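Local coordinates for protein transcriptional regulator (Vibrio vulnificus, PDB 4IVN) that acts as a transcriptional repressor regulating sialic acid catabolism, probably by binding operator DNA, and holds N-acetylmannosamine 6-phosphate in its sugar-phosphate-binding domain, at residues 23-26 / 27-31; 118-121 / 122-126; 147-150 / 151-154. One frame throughout, in Å; residues are numbered along the deposited sequence.

Along the chain the three contacts follow in series, each a helical turn or helix end. Contact 1 lies on helix 20-36 of the helix-turn-helix region, whereas contact 2, on helix 114-126, and contact 3, at the end of helix 137-151, belong to the SIS part with its parallel sheet. The centre of contact 1 is about 42 Å from that of contact 2 and 47 Å from that of contact 3, so the helix-turn-helix region stands well apart from the part of the sugar phosphate pocket at contact 3. Contacts 2 and 3 have centres about 14 Å apart and touch: Lys154 NZ meets Val124 O at 3.0 Å, and Leu149 CD2 packs on Val124 CG1.

Contact 1: 23-26 / 27-31; sequences RVVA and DYILE
The carboxylate of Asp27 turns one face to the carbonyl oxygen of Arg23, with Asp27 CG 3.3 Å from Arg23 O. Both groups are acceptors, so they do not bond to each other; that carbonyl is instead gripped by Asp27 N, at 2.7 Å from Arg23 O. Arg23 NH1 and Asp27 OD2 stay 4.7 Å apart, too far for a salt bridge, though the opposite charges may still attract; Arg23 NH2 makes a long, weak ion pair with Glu16. The Tyr28 ring is carried away from the preceding turn, where only its CB rests near Val24 O. It reaches Leu44, Asn47 and Thr48 of helix 41-48, while its hydroxyl bonds to Gln39. On the buried side Val25 and Ile29 lie side by side, Val25 CG1 meeting Ile29 CD1 at 3.7 Å. With Ile29 CG1 set beside its own backbone N (chi1 -62°), the chain runs back over the carbonyl of Val25 before ending on that methyl. Branched apolar side chains suit this face because both press on Leu58; small Ala26 lets Leu11 of helix 7-13 come close. Backbone bonds such as Leu30 N to Ala26 O hold the turn of helix 20-36, which packs against helices 41-48 and 52-61 in the rpiR-type helix-turn-helix domain.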
loop_
_atom_site.group_PDB
_atom_site.type_symbol
_atom_site.label_atom_id
_atom_site.label_comp_id
_atom_site.label_asym_id
_atom_site.label_seq_id
_atom_site.Cartn_x
_atom_site.Cartn_y
_atom_site.Cartn_z
ATOM N N ARG A 23 -6.871 -40.947 -4.764
ATOM C CA ARG A 23 -8.349 -40.887 -4.584
ATOM C C ARG A 23 -8.710 -40.055 -3.383
ATOM O O ARG A 23 -9.721 -39.343 -3.406
ATOM C CB ARG A 23 -9.006 -42.276 -4.394
ATOM C CG ARG A 23 -9.260 -43.059 -5.679
ATOM C CD ARG A 23 -10.189 -44.271 -5.486
ATOM N NE ARG A 23 -11.003 -44.471 -6.693
ATOM C CZ ARG A 23 -12.253 -44.021 -6.872
ATOM N NH1 ARG A 23 -12.904 -43.364 -5.912
ATOM N NH2 ARG A 23 -12.869 -44.241 -8.027
ATOM N N VAL A 24 -7.888 -40.159 -2.333
ATOM C CA VAL A 24 -8.125 -39.376 -1.125
ATOM C C VAL A 24 -8.042 -37.898 -1.498
ATOM O O VAL A 24 -8.879 -37.082 -1.110
ATOM C CB VAL A 24 -7.082 -39.728 -0.054
ATOM C CG1 VAL A 24 -7.032 -38.656 1.019
ATOM C CG2 VAL A 24 -7.425 -41.112 0.570
ATOM N N VAL A 25 -7.028 -37.558 -2.286
ATOM C CA VAL A 25 -6.850 -36.149 -2.649
ATOM C C VAL A 25 -7.922 -35.750 -3.655
ATOM O O VAL A 25 -8.457 -34.633 -3.568
ATOM C CB VAL A 25 -5.459 -35.881 -3.278
ATOM C CG1 VAL A 25 -5.309 -34.394 -3.608
ATOM C CG2 VAL A 25 -4.318 -36.314 -2.344
ATOM N N ALA A 26 -8.246 -36.651 -4.612
ATOM C CA ALA A 26 -9.277 -36.308 -5.588
ATOM C C ALA A 26 -10.580 -36.051 -4.813
ATOM O O ALA A 26 -11.261 -35.043 -5.033
ATOM C CB ALA A 26 -9.411 -37.398 -6.671
ATOM N N ASP A 27 -10.860 -36.887 -3.822
ATOM C CA ASP A 27 -12.138 -36.785 -3.047
ATOM C C ASP A 27 -12.253 -35.511 -2.203
ATOM O O ASP A 27 -13.346 -34.879 -2.142
ATOM C CB ASP A 27 -12.353 -37.987 -2.132
ATOM C CG ASP A 27 -12.957 -39.171 -2.849
ATOM O OD1 ASP A 27 -13.645 -38.969 -3.867
ATOM O OD2 ASP A 27 -12.768 -40.322 -2.395
ATOM N N TYR A 28 -11.159 -35.178 -1.524
ATOM C CA TYR A 28 -11.090 -33.939 -0.751
ATOM C C TYR A 28 -11.335 -32.732 -1.664
ATOM O O TYR A 28 -12.082 -31.830 -1.304
ATOM C CB TYR A 28 -9.770 -33.793 0.023
ATOM C CG TYR A 28 -9.669 -32.523 0.838
ATOM C CD1 TYR A 28 -9.948 -32.516 2.210
ATOM C CD2 TYR A 28 -9.259 -31.298 0.243
ATOM C CE1 TYR A 28 -9.870 -31.320 2.962
ATOM C CE2 TYR A 28 -9.166 -30.124 0.997
ATOM C CZ TYR A 28 -9.473 -30.146 2.351
ATOM O OH TYR A 28 -9.402 -28.970 3.069
ATOM N N ILE A 29 -10.732 -32.708 -2.850
ATOM C CA ILE A 29 -10.926 -31.580 -3.721
ATOM C C ILE A 29 -12.370 -31.487 -4.223
ATOM O O ILE A 29 -12.937 -30.381 -4.290
ATOM C CB ILE A 29 -9.955 -31.634 -4.928
ATOM C CG1 ILE A 29 -8.501 -31.571 -4.428
ATOM C CG2 ILE A 29 -10.180 -30.411 -5.792
ATOM C CD1 ILE A 29 -7.415 -31.919 -5.456
ATOM N N LEU A 30 -12.940 -32.623 -4.633
ATOM C CA LEU A 30 -14.302 -32.681 -5.185
ATOM C C LEU A 30 -15.304 -32.180 -4.138
ATOM O O LEU A 30 -16.367 -31.629 -4.498
ATOM C CB LEU A 30 -14.693 -34.120 -5.632
ATOM C CG LEU A 30 -14.198 -34.613 -7.002
ATOM C CD1 LEU A 30 -14.357 -36.155 -7.174
ATOM C CD2 LEU A 30 -14.890 -33.844 -8.119
ATOM N N GLU A 31 -14.977 -32.399 -2.858
ATOM C CA GLU A 31 -15.846 -31.991 -1.766
ATOM C C GLU A 31 -15.598 -30.615 -1.249
ATOM O O GLU A 31 -16.475 -30.075 -0.603
ATOM C CB GLU A 31 -15.857 -32.990 -0.604
ATOM C CG GLU A 31 -16.467 -34.314 -1.026
ATOM C CD GLU A 31 -15.919 -35.525 -0.286
ATOM O OE1 GLU A 31 -15.695 -35.455 0.939
ATOM O OE2 GLU A 31 -15.749 -36.567 -0.943
#

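Contact 2: 118-121 / 122-126; sequences ARIV and ERVHQ
Ile120 and Val124 are brought alongside by their first torsions: chi1 of -64° sets Ile120 CG2 anti to its backbone N, while chi1 of 178° swings Val124 CG2 back beside its own N. Their CG2 methyls lie a loose 4.4 Å apart, and Val124 CG2 also rests 3.3 Å from Ile120 O. This is one side of an amphipathic helix, 114-126, that packs on the parallel sheet of the SIS domain. Ile120 reaches Leu223 of strand 221-224, Val124 reaches Phe179 of strand 176-181, and Val121 meets Leu254 of helix 237-257; apolar side chains suit these buried positions. Regular backbone bonds bind the turn, Val124 N to Ile120 O measuring 3.0 Å. The polar flank carries longer side chains. Arg123 passes its CG by Arg119 O at 3.4 Å and then extends over Pro203 and Thr220; Arg119 forms a salt bridge with Glu221, to which Arg123 makes a weak, long ion pair. The bent Glu122 chain lays its carboxylate along the helix, OE1 bonding to Tyr258. Its other oxygen, Glu122 OE2, accepts Gln126 NE2 at 3.1 Å, only 10° out of the glutamine amide plane.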
loop_
_atom_site.group_PDB
_atom_site.type_symbol
_atom_site.label_atom_id
_atom_site.label_comp_id
_atom_site.label_asym_id
_atom_site.label_seq_id
_atom_site.Cartn_x
_atom_site.Cartn_y
_atom_site.Cartn_z
ATOM N N ALA A 118 6.143 -9.735 19.270
ATOM C CA ALA A 118 7.182 -9.207 20.232
ATOM C C ALA A 118 8.586 -9.676 19.850
ATOM O O ALA A 118 9.537 -8.877 19.825
ATOM C CB ALA A 118 6.839 -9.552 21.692
ATOM N N ARG A 119 8.705 -10.960 19.479
ATOM C CA ARG A 119 9.957 -11.400 19.005
ATOM C C ARG A 119 10.441 -10.696 17.735
ATOM O O ARG A 119 11.630 -10.421 17.610
ATOM C CB ARG A 119 9.929 -12.894 18.770
ATOM C CG ARG A 119 10.165 -13.618 20.056
ATOM C CD ARG A 119 10.590 -15.031 19.710
ATOM N NE ARG A 119 9.684 -15.661 18.706
ATOM C CZ ARG A 119 8.526 -16.223 18.976
ATOM N NH1 ARG A 119 8.037 -16.237 20.242
ATOM N NH2 ARG A 119 7.842 -16.772 17.986
ATOM N N ILE A 120 9.525 -10.461 16.787
ATOM C CA ILE A 120 9.899 -9.821 15.516
ATOM C C ILE A 120 10.402 -8.359 15.780
ATOM O O ILE A 120 11.382 -7.890 15.202
ATOM C CB ILE A 120 8.703 -9.857 14.518
ATOM C CG1 ILE A 120 8.375 -11.341 14.184
ATOM C CG2 ILE A 120 9.031 -9.021 13.280
ATOM C CD1 ILE A 120 7.083 -11.564 13.384
ATOM N N VAL A 121 9.716 -7.653 16.656
ATOM C CA VAL A 121 10.162 -6.317 17.090
ATOM C C VAL A 121 11.575 -6.290 17.562
ATOM O O VAL A 121 12.371 -5.419 17.139
ATOM C CB VAL A 121 9.344 -5.836 18.273
ATOM C CG1 VAL A 121 10.015 -4.552 18.869
ATOM C CG2 VAL A 121 7.874 -5.578 17.822
ATOM N N GLU A 122 11.948 -7.279 18.392
ATOM C CA GLU A 122 13.297 -7.323 18.910
ATOM C C GLU A 122 14.315 -7.591 17.814
ATOM O O GLU A 122 15.350 -6.950 17.767
ATOM C CB GLU A 122 13.359 -8.433 19.987
ATOM C CG GLU A 122 14.347 -8.233 21.106
ATOM C CD GLU A 122 14.470 -6.792 21.543
ATOM O OE1 GLU A 122 13.417 -6.089 21.726
ATOM O OE2 GLU A 122 15.667 -6.370 21.689
ATOM N N ARG A 123 14.008 -8.522 16.914
ATOM C CA ARG A 123 14.876 -8.731 15.711
ATOM C C ARG A 123 15.115 -7.442 14.898
ATOM O O ARG A 123 16.244 -7.130 14.540
ATOM C CB ARG A 123 14.270 -9.827 14.869
ATOM C CG ARG A 123 14.336 -11.167 15.662
ATOM C CD ARG A 123 14.256 -12.394 14.780
ATOM N NE ARG A 123 14.145 -13.681 15.512
ATOM C CZ ARG A 123 15.163 -14.507 15.752
ATOM N NH1 ARG A 123 16.416 -14.178 15.397
ATOM N NH2 ARG A 123 14.920 -15.689 16.343
ATOM N N VAL A 124 14.051 -6.713 14.604
ATOM C CA VAL A 124 14.172 -5.441 13.917
ATOM C C VAL A 124 15.043 -4.438 14.684
ATOM O O VAL A 124 15.963 -3.801 14.123
ATOM C CB VAL A 124 12.808 -4.854 13.602
ATOM C CG1 VAL A 124 12.984 -3.470 12.906
ATOM C CG2 VAL A 124 12.060 -5.836 12.664
ATOM N N HIS A 125 14.829 -4.392 15.964
ATOM C CA HIS A 125 15.581 -3.477 16.801
ATOM C C HIS A 125 17.047 -3.799 16.705
ATOM O O HIS A 125 17.857 -2.884 16.513
ATOM C CB HIS A 125 15.116 -3.560 18.242
ATOM C CG HIS A 125 15.965 -2.725 19.159
ATOM N ND1 HIS A 125 16.060 -1.407 19.030
ATOM C CD2 HIS A 125 16.867 -3.087 20.177
ATOM C CE1 HIS A 125 16.932 -0.918 19.950
ATOM N NE2 HIS A 125 17.395 -1.934 20.667
ATOM N N GLN A 126 17.387 -5.091 16.768
ATOM C CA GLN A 126 18.799 -5.524 16.701
ATOM C C GLN A 126 19.413 -5.367 15.292
ATOM O O GLN A 126 20.645 -5.261 15.144
ATOM C CB GLN A 126 18.985 -7.000 17.140
ATOM C CG GLN A 126 18.536 -7.330 18.589
ATOM C CD GLN A 126 19.278 -6.514 19.673
ATOM O OE1 GLN A 126 20.433 -6.127 19.491
ATOM N NE2 GLN A 126 18.602 -6.248 20.801
#

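Contact 3: 147-150 / 151-154; sequences YRLI and RIGK
Arg151 doubles back onto the ring of Tyr147, one turn earlier, and touches it in two ways. Its CG sits over one ring face, 3.9 Å from the ring centroid of Tyr147, in a CH-pi contact displaced toward the rim. Bends at the second and third torsions (chi2 -48°, chi3 -59°) then carry CD past Tyr147 CZ and bring the guanidinium to the phenol oxygen, where Arg151 NH1 donates to Tyr147 OH at 3.0 Å. The oxygen lies at the edge of the guanidinium, near its plane, although ring and guanidinium planes are turned 66° apart. Tyr147 OH also hydrogen-bonds O3 of the bound N-acetylmannosamine 6-phosphate and, weakly, Gly234 O of the second subunit, so the pair belongs to a sugar phosphate pocket at the dimer interface. Arginine suits this pocket position: besides Tyr147 it bonds through NE to Thr268 and through NH2 to Val265 O, which probably fixes the guanidinium and with it the phenol. Just after Arg151 the helix ends in a Schellman motif. Gly153, with positive phi, is its C-prime residue; its N bonds to Ile150 O at 3.0 Å, while Lys154 N reaches back to Leu149 O, also at 3.0 Å. Both donors approach from above the carbonyl planes. The reversal lays Lys154 CB 4.0 Å from Leu149 CB and leads the long lysine chain away, to hydrogen-bond Ala127 O through NZ. Nearer the helix, Ile152 CG1 lies 3.2 Å from Leu149 O, and its CD1 approaches Leu149 CD2 at 4.4 Å.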
loop_
_atom_site.group_PDB
_atom_site.type_symbol
_atom_site.label_atom_id
_atom_site.label_comp_id
_atom_site.label_asym_id
_atom_site.label_seq_id
_atom_site.Cartn_x
_atom_site.Cartn_y
_atom_site.Cartn_z
ATOM N N TYR A 147 9.750 1.854 3.680
ATOM C CA TYR A 147 9.437 3.229 4.044
ATOM C C TYR A 147 9.288 3.438 5.516
ATOM O O TYR A 147 9.923 4.356 6.065
ATOM C CB TYR A 147 8.162 3.766 3.275
ATOM C CG TYR A 147 7.643 5.064 3.876
ATOM C CD1 TYR A 147 8.144 6.300 3.468
ATOM C CD2 TYR A 147 6.679 5.020 4.931
ATOM C CE1 TYR A 147 7.680 7.524 4.022
ATOM C CE2 TYR A 147 6.231 6.235 5.494
ATOM C CZ TYR A 147 6.725 7.454 5.025
ATOM O OH TYR A 147 6.330 8.601 5.586
ATOM N N ARG A 148 8.469 2.623 6.210
ATOM C CA ARG A 148 8.234 2.857 7.597
ATOM C C ARG A 148 9.576 2.620 8.432
ATOM O O ARG A 148 9.851 3.320 9.446
ATOM C CB ARG A 148 7.122 1.906 8.148
ATOM C CG ARG A 148 5.705 2.266 7.648
ATOM C CD ARG A 148 5.308 3.675 8.153
ATOM N NE ARG A 148 5.181 3.650 9.606
ATOM C CZ ARG A 148 4.200 3.103 10.328
ATOM N NH1 ARG A 148 3.125 2.548 9.765
ATOM N NH2 ARG A 148 4.316 3.113 11.656
ATOM N N LEU A 149 10.362 1.647 7.990
ATOM C CA LEU A 149 11.763 1.431 8.552
ATOM C C LEU A 149 12.675 2.627 8.396
ATOM O O LEU A 149 13.372 2.967 9.355
ATOM C CB LEU A 149 12.469 0.173 8.016
ATOM C CG LEU A 149 11.621 -1.073 8.473
ATOM C CD1 LEU A 149 11.993 -2.404 7.821
ATOM C CD2 LEU A 149 11.528 -1.267 9.990
ATOM N N ILE A 150 12.706 3.217 7.207
ATOM C CA ILE A 150 13.537 4.363 6.946
ATOM C C ILE A 150 13.083 5.560 7.788
ATOM O O ILE A 150 13.990 6.302 8.237
ATOM C CB ILE A 150 13.535 4.678 5.404
ATOM C CG1 ILE A 150 14.403 3.647 4.718
ATOM C CG2 ILE A 150 14.032 6.146 5.085
ATOM C CD1 ILE A 150 14.165 3.645 3.196
ATOM N N ARG A 151 11.766 5.672 8.080
ATOM C CA ARG A 151 11.257 6.743 8.970
ATOM C C ARG A 151 11.876 6.643 10.373
ATOM O O ARG A 151 12.221 7.681 10.992
ATOM C CB ARG A 151 9.723 6.709 9.093
ATOM C CG ARG A 151 8.946 7.240 7.818
ATOM C CD ARG A 151 9.420 8.560 7.237
ATOM N NE ARG A 151 9.351 9.666 8.234
ATOM C CZ ARG A 151 8.234 10.239 8.693
ATOM N NH1 ARG A 151 7.041 9.967 8.167
ATOM N NH2 ARG A 151 8.326 11.153 9.658
ATOM N N ILE A 152 12.032 5.410 10.871
ATOM C CA ILE A 152 12.752 5.176 12.153
ATOM C C ILE A 152 14.258 5.042 12.088
ATOM O O ILE A 152 14.909 4.753 13.110
ATOM C CB ILE A 152 12.102 4.061 12.964
ATOM C CG1 ILE A 152 12.263 2.657 12.326
ATOM C CG2 ILE A 152 10.656 4.490 13.167
ATOM C CD1 ILE A 152 11.821 1.561 13.299
ATOM N N GLY A 153 14.828 5.326 10.932
ATOM C CA GLY A 153 16.283 5.455 10.808
ATOM C C GLY A 153 16.968 4.088 10.594
ATOM O O GLY A 153 18.177 3.993 10.726
ATOM N N LYS A 154 16.220 3.046 10.181
ATOM C CA LYS A 154 16.846 1.738 9.935
ATOM C C LYS A 154 17.336 1.749 8.485
ATOM O O LYS A 154 16.683 2.405 7.588
ATOM C CB LYS A 154 15.853 0.581 10.064
ATOM C CG LYS A 154 15.253 0.328 11.468
ATOM C CD LYS A 154 16.334 0.184 12.539
ATOM C CE LYS A 154 16.977 -1.172 12.540
ATOM N NZ LYS A 154 17.630 -1.372 13.909
#